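Local coordinates for putative ring-cleaving dioxygenase MhqO (Bacillus subtilis subsp. subtilis, PDB 3OAJ), which probably acts as an iron(II)-dependent extradiol ring-cleaving dioxygenase that may contribute to the degradation of aromatic compounds, at residues Val80-Tyr85 with Tyr116-Asp121; Val130-Gly135 with Phe186-Ser191; Asp231-Ile236 with Asn253-Arg258. All blocks are in the same frame, centred on the assembly; numbering follows the deposited sequence.

Contact 1. Residues Val80-Tyr85 with Tyr116-Asp121; sequences VGVTSY and YVEFDD
Tyr116 and Glu118 meet Ser84 and Val82 across the intervening strand 126-131, in a beta-sheet of the vicinal oxygen chelate (VOC) fold. The two segments run antiparallel without being sheet neighbours: Val82 and Glu118 lie 9.0 Å apart between their CA atoms, and strand 126-131 fills the gap. At the start of 116-121, the Tyr116 ring turns its edge to the serine, CE2 lying 4.0 Å from Ser84 OG with the oxygen near the ring plane. That hydroxyl spends its hydrogen bond on Glu128 OE2 of the middle strand, while Tyr116 OH bonds to Arg188 NH2 and the ring takes part in a cation-pi contact with Arg111. Val117 turns to the other face of the sheet, where it packs on Met92, Glu96 and Leu99 of helix 92-101, and Phe119 likewise touches Leu99. Between them Glu118 returns to the first face, its OE2 close to the like-charged Glu128 OE1. Its chain bends at chi2 (-73°), bringing the carboxylate closer to strand 79-87 than the direction of its CB would suggest. The two side chains that meet here cross at about a right angle, and Glu118 OE1 ends 4.0 Å from Val82 CG1, the methyl anti to that valine's backbone N.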
loop_
_atom_site.group_PDB
_atom_site.type_symbol
_atom_site.label_atom_id
_atom_site.label_comp_id
_atom_site.label_asym_id
_atom_site.label_seq_id
_atom_site.Cartn_x
_atom_site.Cartn_y
_atom_site.Cartn_z
ATOM N N VAL A 80 -8.077 4.831 4.011
ATOM C CA VAL A 80 -6.812 4.789 4.737
ATOM C C VAL A 80 -6.273 6.217 4.857
ATOM O O VAL A 80 -6.096 6.911 3.844
ATOM C CB VAL A 80 -5.771 3.926 3.995
ATOM C CG1 VAL A 80 -4.427 3.913 4.720
ATOM C CG2 VAL A 80 -6.291 2.526 3.798
ATOM N N GLY A 81 -6.027 6.650 6.093
ATOM C CA GLY A 81 -5.537 8.002 6.350
ATOM C C GLY A 81 -4.027 8.125 6.278
ATOM O O GLY A 81 -3.497 9.101 5.718
ATOM N N VAL A 82 -3.314 7.145 6.837
ATOM C CA VAL A 82 -1.853 7.157 6.885
ATOM C C VAL A 82 -1.312 5.770 6.519
ATOM O O VAL A 82 -1.845 4.753 6.947
ATOM C CB VAL A 82 -1.340 7.544 8.296
ATOM C CG1 VAL A 82 0.177 7.718 8.295
ATOM C CG2 VAL A 82 -2.003 8.820 8.789
ATOM N N THR A 83 -0.276 5.746 5.701
ATOM C CA THR A 83 0.391 4.509 5.357
ATOM C C THR A 83 1.696 4.476 6.144
ATOM O O THR A 83 2.463 5.448 6.133
ATOM C CB THR A 83 0.658 4.458 3.834
ATOM O OG1 THR A 83 -0.604 4.518 3.150
ATOM C CG2 THR A 83 1.410 3.191 3.445
ATOM N N SER A 84 1.939 3.366 6.836
ATOM C CA SER A 84 3.053 3.233 7.786
ATOM C C SER A 84 4.125 2.343 7.176
ATOM O O SER A 84 3.805 1.253 6.693
ATOM C CB SER A 84 2.518 2.634 9.099
ATOM O OG SER A 84 3.383 2.869 10.192
ATOM N N TYR A 85 5.380 2.821 7.169
ATOM C CA TYR A 85 6.531 2.074 6.673
ATOM C C TYR A 85 7.469 1.739 7.824
ATOM O O TYR A 85 7.800 2.607 8.639
ATOM C CB TYR A 85 7.280 2.892 5.610
ATOM C CG TYR A 85 6.491 3.043 4.337
ATOM C CD1 TYR A 85 6.380 1.981 3.433
ATOM C CD2 TYR A 85 5.797 4.222 4.056
ATOM C CE1 TYR A 85 5.624 2.113 2.261
ATOM C CE2 TYR A 85 5.051 4.360 2.888
ATOM C CZ TYR A 85 4.976 3.294 1.992
ATOM O OH TYR A 85 4.211 3.422 0.861
ATOM N N TYR A 116 7.190 7.942 15.793
ATOM C CA TYR A 116 6.915 7.988 14.352
ATOM C C TYR A 116 7.427 9.268 13.739
ATOM O O TYR A 116 7.334 10.331 14.352
ATOM C CB TYR A 116 5.416 7.900 14.071
ATOM C CG TYR A 116 4.801 6.576 14.442
ATOM C CD1 TYR A 116 4.431 6.305 15.762
ATOM C CD2 TYR A 116 4.596 5.587 13.477
ATOM C CE1 TYR A 116 3.866 5.093 16.109
ATOM C CE2 TYR A 116 4.038 4.349 13.819
ATOM C CZ TYR A 116 3.683 4.119 15.139
ATOM O OH TYR A 116 3.132 2.901 15.487
ATOM N N VAL A 117 7.962 9.161 12.529
ATOM C CA VAL A 117 8.249 10.320 11.695
ATOM C C VAL A 117 7.092 10.438 10.702
ATOM O O VAL A 117 6.831 9.496 9.935
ATOM C CB VAL A 117 9.592 10.152 10.941
ATOM C CG1 VAL A 117 9.847 11.314 9.969
ATOM C CG2 VAL A 117 10.738 10.050 11.936
ATOM N N GLU A 118 6.400 11.577 10.727
ATOM C CA GLU A 118 5.260 11.845 9.848
ATOM C C GLU A 118 5.690 12.783 8.744
ATOM O O GLU A 118 6.321 13.790 9.004
ATOM C CB GLU A 118 4.105 12.486 10.631
ATOM C CG GLU A 118 3.671 11.706 11.872
ATOM C CD GLU A 118 2.907 10.450 11.528
ATOM O OE1 GLU A 118 2.075 10.464 10.583
ATOM O OE2 GLU A 118 3.152 9.437 12.205
ATOM N N PHE A 119 5.297 12.470 7.514
ATOM C CA PHE A 119 5.585 13.323 6.363
ATOM C C PHE A 119 4.618 13.004 5.226
ATOM O O PHE A 119 3.986 11.941 5.221
ATOM C CB PHE A 119 7.038 13.150 5.899
ATOM C CG PHE A 119 7.406 11.723 5.552
ATOM C CD1 PHE A 119 7.638 10.775 6.550
ATOM C CD2 PHE A 119 7.531 11.334 4.218
ATOM C CE1 PHE A 119 7.999 9.454 6.242
ATOM C CE2 PHE A 119 7.887 10.027 3.895
ATOM C CZ PHE A 119 8.128 9.075 4.907
ATOM N N ASP A 120 4.513 13.919 4.267
ATOM C CA ASP A 120 3.700 13.677 3.085
ATOM C C ASP A 120 4.565 13.351 1.880
ATOM O O ASP A 120 5.706 13.811 1.776
ATOM C CB ASP A 120 2.839 14.908 2.747
ATOM C CG ASP A 120 1.652 15.098 3.683
ATOM O OD1 ASP A 120 1.405 14.231 4.557
ATOM O OD2 ASP A 120 0.938 16.119 3.525
ATOM N N ASP A 121 4.007 12.583 0.948
ATOM C CA ASP A 121 4.646 12.418 -0.352
ATOM C C ASP A 121 4.316 13.650 -1.217
ATOM O O ASP A 121 3.587 14.534 -0.761
ATOM C CB ASP A 121 4.298 11.045 -0.978
ATOM C CG ASP A 121 2.995 11.021 -1.788
ATOM O OD1 ASP A 121 2.237 12.016 -1.876
ATOM O OD2 ASP A 121 2.739 9.939 -2.381
#

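Contact 2. Residues Val130-Gly135 with Phe186-Ser191; sequences VEREEG and FVRYRS
The backbones of Glu134 and Arg190 stay well apart, 12.7 Å between their CA atoms, so that long side chains span the distance between the end of strand 126-131 and strand 186-190. Glu134 reaches over with an extended chain and Arg190 answers with one that bends at chi3 (-80°). They close a salt bridge in which Arg190 NH1 donates to Glu134 OE1 over 3.0 Å at 161°. OE1 uses its syn lone pair and lies almost exactly in the guanidinium plane; carboxylate and guanidinium are themselves nearly coplanar. Water 1 sits at the same guanidinium edge, accepting from Arg190 NH2 at 2.8 Å; its approach to Glu134 OE1, at 2.5 Å, is very short, so this second grip on the oxygen is less certain. Two residues earlier on each segment Arg132 and Arg188 come from opposite directions, NH2 of the first 4.1 Å from NH1 of the second and their planes nearly perpendicular. Glu114 holds them together, its OE2 paired with Arg132 NE and its OE1 with Arg188 NH1, which should offset the like charges. Val130 CG1 rests 3.7 Å above the centre of the Arg132 guanidinium; Asp200 pairs with Arg188 NE, and Tyr116 OH with Arg188 NH2. These charged side chains bridge strands of the VOC 1 and VOC 2 ranges within one of two mixed eight-stranded sheets, each built from both ranges of the VOC fold.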
loop_
_atom_site.group_PDB
_atom_site.type_symbol
_atom_site.label_atom_id
_atom_site.label_comp_id
_atom_site.label_asym_id
_atom_site.label_seq_id
_atom_site.Cartn_x
_atom_site.Cartn_y
_atom_site.Cartn_z
ATOM N N VAL A 130 8.363 4.090 11.207
ATOM C CA VAL A 130 8.535 3.583 12.563
ATOM C C VAL A 130 9.604 2.505 12.543
ATOM O O VAL A 130 9.747 1.820 11.534
ATOM C CB VAL A 130 7.197 3.024 13.121
ATOM C CG1 VAL A 130 6.670 1.828 12.297
ATOM C CG2 VAL A 130 7.304 2.693 14.604
ATOM N N GLU A 131 10.338 2.376 13.650
ATOM C CA GLU A 131 11.401 1.376 13.784
ATOM C C GLU A 131 10.860 0.134 14.458
ATOM O O GLU A 131 10.265 0.239 15.529
ATOM C CB GLU A 131 12.519 1.892 14.688
ATOM C CG GLU A 131 13.338 3.032 14.163
ATOM C CD GLU A 131 14.500 3.320 15.083
ATOM O OE1 GLU A 131 14.622 2.616 16.108
ATOM O OE2 GLU A 131 15.301 4.221 14.773
ATOM N N ARG A 132 11.096 -1.041 13.862
ATOM C CA ARG A 132 10.752 -2.316 14.528
ATOM C C ARG A 132 11.700 -3.415 14.078
ATOM O O ARG A 132 12.080 -3.468 12.907
ATOM C CB ARG A 132 9.306 -2.766 14.258
ATOM C CG ARG A 132 8.211 -1.776 14.649
ATOM C CD ARG A 132 6.833 -2.367 14.433
ATOM N NE ARG A 132 5.827 -1.380 14.792
ATOM C CZ ARG A 132 4.837 -0.965 14.001
ATOM N NH1 ARG A 132 4.685 -1.508 12.797
ATOM N NH2 ARG A 132 3.986 -0.036 14.430
ATOM N N GLU A 133 12.088 -4.288 15.009
ATOM C CA GLU A 133 12.962 -5.421 14.695
ATOM C C GLU A 133 12.256 -6.437 13.798
ATOM O O GLU A 133 12.873 -6.997 12.878
ATOM C CB GLU A 133 13.478 -6.101 15.983
ATOM C CG GLU A 133 14.531 -7.211 15.753
ATOM C CD GLU A 133 15.886 -6.679 15.288
ATOM O OE1 GLU A 133 16.249 -5.535 15.645
ATOM O OE2 GLU A 133 16.606 -7.420 14.580
ATOM N N GLU A 134 10.965 -6.653 14.055
ATOM C CA GLU A 134 10.177 -7.623 13.275
ATOM C C GLU A 134 10.149 -7.249 11.787
ATOM O O GLU A 134 10.084 -6.057 11.438
ATOM C CB GLU A 134 8.749 -7.735 13.837
ATOM C CG GLU A 134 7.927 -8.868 13.220
ATOM C CD GLU A 134 6.532 -9.040 13.827
ATOM O OE1 GLU A 134 5.858 -8.033 14.128
ATOM O OE2 GLU A 134 6.105 -10.208 13.983
ATOM N N GLY A 135 10.193 -8.268 10.925
ATOM C CA GLY A 135 10.137 -8.077 9.470
ATOM C C GLY A 135 11.513 -8.207 8.847
ATOM O O GLY A 135 12.485 -7.643 9.365
ATOM N N PHE A 186 -7.203 6.330 19.221
ATOM C CA PHE A 186 -6.983 5.135 18.401
ATOM C C PHE A 186 -7.314 3.833 19.103
ATOM O O PHE A 186 -7.129 3.711 20.310
ATOM C CB PHE A 186 -5.524 5.052 17.955
ATOM C CG PHE A 186 -5.083 6.209 17.104
ATOM C CD1 PHE A 186 -5.522 6.328 15.782
ATOM C CD2 PHE A 186 -4.236 7.176 17.627
ATOM C CE1 PHE A 186 -5.109 7.412 14.983
ATOM C CE2 PHE A 186 -3.822 8.259 16.846
ATOM C CZ PHE A 186 -4.258 8.376 15.524
ATOM N N VAL A 187 -7.798 2.861 18.335
ATOM C CA VAL A 187 -7.710 1.467 18.746
ATOM C C VAL A 187 -6.728 0.778 17.801
ATOM O O VAL A 187 -6.721 1.043 16.588
ATOM C CB VAL A 187 -9.097 0.760 18.821
ATOM C CG1 VAL A 187 -9.792 0.781 17.469
ATOM C CG2 VAL A 187 -8.961 -0.665 19.359
ATOM N N ARG A 188 -5.878 -0.075 18.374
ATOM C CA ARG A 188 -4.834 -0.770 17.617
ATOM C C ARG A 188 -5.121 -2.260 17.521
ATOM O O ARG A 188 -5.494 -2.903 18.517
ATOM C CB ARG A 188 -3.466 -0.555 18.269
ATOM C CG ARG A 188 -2.326 -1.354 17.625
ATOM C CD ARG A 188 -0.968 -0.820 18.051
ATOM N NE ARG A 188 -0.652 0.399 17.311
ATOM C CZ ARG A 188 0.559 0.937 17.204
ATOM N NH1 ARG A 188 1.595 0.355 17.798
ATOM N NH2 ARG A 188 0.727 2.045 16.484
ATOM N N TYR A 189 -4.922 -2.790 16.326
ATOM C CA TYR A 189 -5.054 -4.181 15.998
ATOM C C TYR A 189 -3.772 -4.739 15.396
ATOM O O TYR A 189 -3.061 -4.043 14.780
ATOM C CB TYR A 189 -6.237 -4.365 15.021
ATOM C CG TYR A 189 -7.575 -4.173 15.666
ATOM C CD1 TYR A 189 -8.100 -5.160 16.414
ATOM C CD2 TYR A 189 -8.296 -3.024 15.549
ATOM C CE1 TYR A 189 -9.236 -5.043 17.027
ATOM C CE2 TYR A 189 -9.504 -2.911 16.217
ATOM C CZ TYR A 189 -9.936 -3.950 16.945
ATOM O OH TYR A 189 -11.092 -3.989 17.598
ATOM N N ARG A 190 -3.508 -6.018 15.597
ATOM C CA ARG A 190 -2.316 -6.655 15.050
ATOM C C ARG A 190 -2.727 -7.925 14.311
ATOM O O ARG A 190 -3.486 -8.740 14.848
ATOM C CB ARG A 190 -1.323 -6.960 16.185
ATOM C CG ARG A 190 -0.136 -7.815 15.828
ATOM C CD ARG A 190 0.861 -7.876 16.982
ATOM N NE ARG A 190 1.704 -6.688 17.027
ATOM C CZ ARG A 190 2.866 -6.580 16.383
ATOM N NH1 ARG A 190 3.321 -7.605 15.663
ATOM N NH2 ARG A 190 3.580 -5.463 16.479
ATOM N N SER A 191 -2.227 -8.088 13.089
ATOM C CA SER A 191 -2.406 -9.338 12.345
ATOM C C SER A 191 -1.244 -10.263 12.655
ATOM O O SER A 191 -0.288 -9.838 13.290
ATOM C CB SER A 191 -2.546 -9.075 10.839
ATOM O OG SER A 191 -1.383 -8.475 10.310
HETATM O O HOH W 1 5.481 -5.559 14.453
#

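Contact 3. Residues Asp231-Ile236 with Asn253-Arg258; sequences DWQRYI and NAIYFR. With SO4 (sulfate ion), chain D.
Tyr256 OH is gripped from two quarters, hydrogen-bonding to sulfate O1 at 2.8 Å and receiving a bond from Arg249 NE. O1 lies at the ring edge, near its plane, and the ion, probably from the crystallisation liquor, is also bound by Thr13 OG1. Tyr256 sits on the face of strand 253-258 away from helix 226-238; Ile255 and Phe257, on either side of it in sequence, send their side chains toward the helix. The short helix and strand segments run nearly parallel, their axes 9.8 Å apart at 15°. Ile255 places CG1 between its backbone N and carbonyl carbon (chi1 58°), the crowded position, and extends CD1 against the helix backbone. Ile255 CD1 lies 3.7 Å from Gln233 N, with CB of Gln233 and of Trp232 close beside it. The other branch, Ile255 CG2, is 3.9 Å from Gln233 NE2, an amide nitrogen whose hydrogen bond goes to Thr244 O. One turn further along, Ile236 lays CG2 over a face of the Phe257 ring in a CH-pi contact, 3.9 Å from the centroid and 15° off the normal. Leu170 and Ile174 of helix 164-174 add to this core, touching Phe257 and Ile236 respectively. Strand 215-223, helix 226-238 and strands 247-248, 253-258 and 264-269 follow in an order consistent with the beta-alpha-beta-beta-beta motif of the VOC fold, here with the helix packed on the back of the sheet that supplies His218 and Glu266 to the bound zinc.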
loop_
_atom_site.group_PDB
_atom_site.type_symbol
_atom_site.label_atom_id
_atom_site.label_comp_id
_atom_site.label_asym_id
_atom_site.label_seq_id
_atom_site.Cartn_x
_atom_site.Cartn_y
_atom_site.Cartn_z
ATOM N N ASP A 231 -12.564 -18.958 -0.108
ATOM C CA ASP A 231 -13.185 -19.105 1.209
ATOM C C ASP A 231 -13.550 -17.717 1.751
ATOM O O ASP A 231 -14.636 -17.524 2.296
ATOM C CB ASP A 231 -12.235 -19.821 2.187
ATOM C CG ASP A 231 -12.005 -21.301 1.843
ATOM O OD1 ASP A 231 -12.744 -21.870 1.016
ATOM O OD2 ASP A 231 -11.072 -21.905 2.424
ATOM N N TRP A 232 -12.637 -16.749 1.599
ATOM C CA TRP A 232 -12.918 -15.372 2.010
ATOM C C TRP A 232 -14.129 -14.830 1.273
ATOM O O TRP A 232 -14.973 -14.184 1.871
ATOM C CB TRP A 232 -11.735 -14.465 1.700
ATOM C CG TRP A 232 -10.669 -14.363 2.745
ATOM C CD1 TRP A 232 -9.447 -14.967 2.730
ATOM C CD2 TRP A 232 -10.717 -13.579 3.938
ATOM N NE1 TRP A 232 -8.727 -14.601 3.841
ATOM C CE2 TRP A 232 -9.485 -13.755 4.603
ATOM C CE3 TRP A 232 -11.679 -12.729 4.500
ATOM C CZ2 TRP A 232 -9.184 -13.115 5.812
ATOM C CZ3 TRP A 232 -11.386 -12.097 5.718
ATOM C CH2 TRP A 232 -10.145 -12.296 6.352
ATOM N N GLN A 233 -14.224 -15.072 -0.035
ATOM C CA GLN A 233 -15.357 -14.527 -0.793
ATOM C C GLN A 233 -16.698 -15.033 -0.251
ATOM O O GLN A 233 -17.669 -14.243 -0.097
ATOM C CB GLN A 233 -15.246 -14.880 -2.276
ATOM C CG GLN A 233 -16.311 -14.267 -3.164
ATOM C CD GLN A 233 -16.233 -14.858 -4.553
ATOM O OE1 GLN A 233 -16.500 -16.044 -4.750
ATOM N NE2 GLN A 233 -15.827 -14.049 -5.517
ATOM N N ARG A 234 -16.755 -16.343 -0.006
ATOM C CA ARG A 234 -17.953 -16.979 0.521
ATOM C C ARG A 234 -18.302 -16.436 1.911
ATOM O O ARG A 234 -19.462 -16.108 2.184
ATOM C CB ARG A 234 -17.802 -18.506 0.554
ATOM C CG ARG A 234 -17.617 -19.131 -0.852
ATOM C CD ARG A 234 -17.732 -20.666 -0.883
ATOM N NE ARG A 234 -16.983 -21.324 0.182
ATOM C CZ ARG A 234 -15.732 -21.764 0.090
ATOM N NH1 ARG A 234 -15.039 -21.643 -1.048
ATOM N NH2 ARG A 234 -15.172 -22.340 1.151
ATOM N N TYR A 235 -17.283 -16.303 2.756
ATOM C CA TYR A 235 -17.499 -15.841 4.126
ATOM C C TYR A 235 -17.934 -14.369 4.185
ATOM O O TYR A 235 -18.904 -14.039 4.860
ATOM C CB TYR A 235 -16.260 -16.061 5.014
ATOM C CG TYR A 235 -16.614 -15.873 6.482
ATOM C CD1 TYR A 235 -16.999 -16.958 7.269
ATOM C CD2 TYR A 235 -16.655 -14.596 7.054
ATOM C CE1 TYR A 235 -17.362 -16.786 8.606
ATOM C CE2 TYR A 235 -17.021 -14.414 8.378
ATOM C CZ TYR A 235 -17.374 -15.506 9.146
ATOM O OH TYR A 235 -17.745 -15.309 10.461
ATOM N N ILE A 236 -17.199 -13.493 3.504
ATOM C CA ILE A 236 -17.524 -12.073 3.510
ATOM C C ILE A 236 -18.941 -11.815 2.986
ATOM O O ILE A 236 -19.690 -11.036 3.584
ATOM C CB ILE A 236 -16.472 -11.258 2.724
ATOM C CG1 ILE A 236 -15.110 -11.354 3.430
ATOM C CG2 ILE A 236 -16.911 -9.799 2.550
ATOM C CD1 ILE A 236 -15.107 -10.903 4.921
ATOM N N ASN A 253 -4.638 -12.632 -7.678
ATOM C CA ASN A 253 -6.083 -12.551 -7.893
ATOM C C ASN A 253 -6.665 -11.677 -6.783
ATOM O O ASN A 253 -6.130 -11.640 -5.671
ATOM C CB ASN A 253 -6.712 -13.947 -7.885
ATOM C CG ASN A 253 -6.289 -14.787 -9.086
ATOM O OD1 ASN A 253 -6.071 -14.262 -10.177
ATOM N ND2 ASN A 253 -6.127 -16.091 -8.875
ATOM N N ALA A 254 -7.735 -10.958 -7.110
ATOM C CA ALA A 254 -8.347 -9.964 -6.230
ATOM C C ALA A 254 -9.853 -10.129 -6.085
ATOM O O ALA A 254 -10.532 -10.450 -7.047
ATOM C CB ALA A 254 -8.062 -8.573 -6.763
ATOM N N ILE A 255 -10.351 -9.916 -4.863
ATOM C CA ILE A 255 -11.768 -9.629 -4.619
ATOM C C ILE A 255 -11.842 -8.343 -3.817
ATOM O O ILE A 255 -10.927 -8.026 -3.048
ATOM C CB ILE A 255 -12.504 -10.769 -3.871
ATOM C CG1 ILE A 255 -11.838 -11.080 -2.517
ATOM C CG2 ILE A 255 -12.530 -12.022 -4.744
ATOM C CD1 ILE A 255 -12.569 -12.149 -1.697
ATOM N N TYR A 256 -12.934 -7.613 -4.010
ATOM C CA TYR A 256 -13.133 -6.303 -3.357
ATOM C C TYR A 256 -14.458 -6.248 -2.608
ATOM O O TYR A 256 -15.469 -6.789 -3.064
ATOM C CB TYR A 256 -13.115 -5.166 -4.396
ATOM C CG TYR A 256 -11.886 -5.139 -5.292
ATOM C CD1 TYR A 256 -10.783 -4.342 -4.981
ATOM C CD2 TYR A 256 -11.820 -5.937 -6.443
ATOM C CE1 TYR A 256 -9.646 -4.328 -5.810
ATOM C CE2 TYR A 256 -10.706 -5.931 -7.272
ATOM C CZ TYR A 256 -9.619 -5.132 -6.949
ATOM O OH TYR A 256 -8.505 -5.123 -7.772
ATOM N N PHE A 257 -14.455 -5.542 -1.481
ATOM C CA PHE A 257 -15.698 -5.255 -0.764
ATOM C C PHE A 257 -15.563 -3.952 -0.009
ATOM O O PHE A 257 -14.524 -3.703 0.627
ATOM C CB PHE A 257 -16.108 -6.406 0.171
ATOM C CG PHE A 257 -15.169 -6.660 1.327
ATOM C CD1 PHE A 257 -13.978 -7.356 1.144
ATOM C CD2 PHE A 257 -15.525 -6.274 2.636
ATOM C CE1 PHE A 257 -13.127 -7.634 2.232
ATOM C CE2 PHE A 257 -14.685 -6.548 3.720
ATOM C CZ PHE A 257 -13.493 -7.232 3.517
ATOM N N ARG A 258 -16.596 -3.116 -0.108
ATOM C CA ARG A 258 -16.618 -1.885 0.675
ATOM C C ARG A 258 -17.150 -2.185 2.052
ATOM O O ARG A 258 -18.221 -2.799 2.204
ATOM C CB ARG A 258 -17.454 -0.793 -0.000
ATOM C CG ARG A 258 -17.132 0.579 0.608
ATOM C CD ARG A 258 -17.512 1.706 -0.280
ATOM N NE ARG A 258 -16.797 1.727 -1.551
ATOM C CZ ARG A 258 -15.676 2.402 -1.793
ATOM N NH1 ARG A 258 -15.071 3.106 -0.828
ATOM N NH2 ARG A 258 -15.157 2.378 -3.017
HETATM S S SO4 D . -5.443 -3.378 -7.423
HETATM O O1 SO4 D . -6.833 -2.948 -7.566
HETATM O O2 SO4 D . -4.741 -3.445 -8.690
HETATM O O3 SO4 D . -4.702 -2.515 -6.502
HETATM O O4 SO4 D . -5.474 -4.749 -6.905
#

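How the contacts relate
Contacts 1 and 2 belong to one sheet and touch, their centres 14 Å apart. Strand 126-131 connects them, Val130 N lying 3.0 Å from Tyr85 O in a probable backbone hydrogen bond, and so do side chains, Tyr116 OH lying 2.7 Å from Arg188 NH2. Contact 3 belongs to the other eight-stranded sheet, with its centre about 27 Å from that of contact 1 and 25 Å from that of contact 2; the nearest atoms in each case are about 9 Å apart. Its sheet carries His11, His218 and Glu266, the zinc ligands and predicted iron site. The Ile255 side chain is about 6 Å from that of Glu266 and about 10 Å from the zinc, whereas contacts 1 and 2 lie away from the metal.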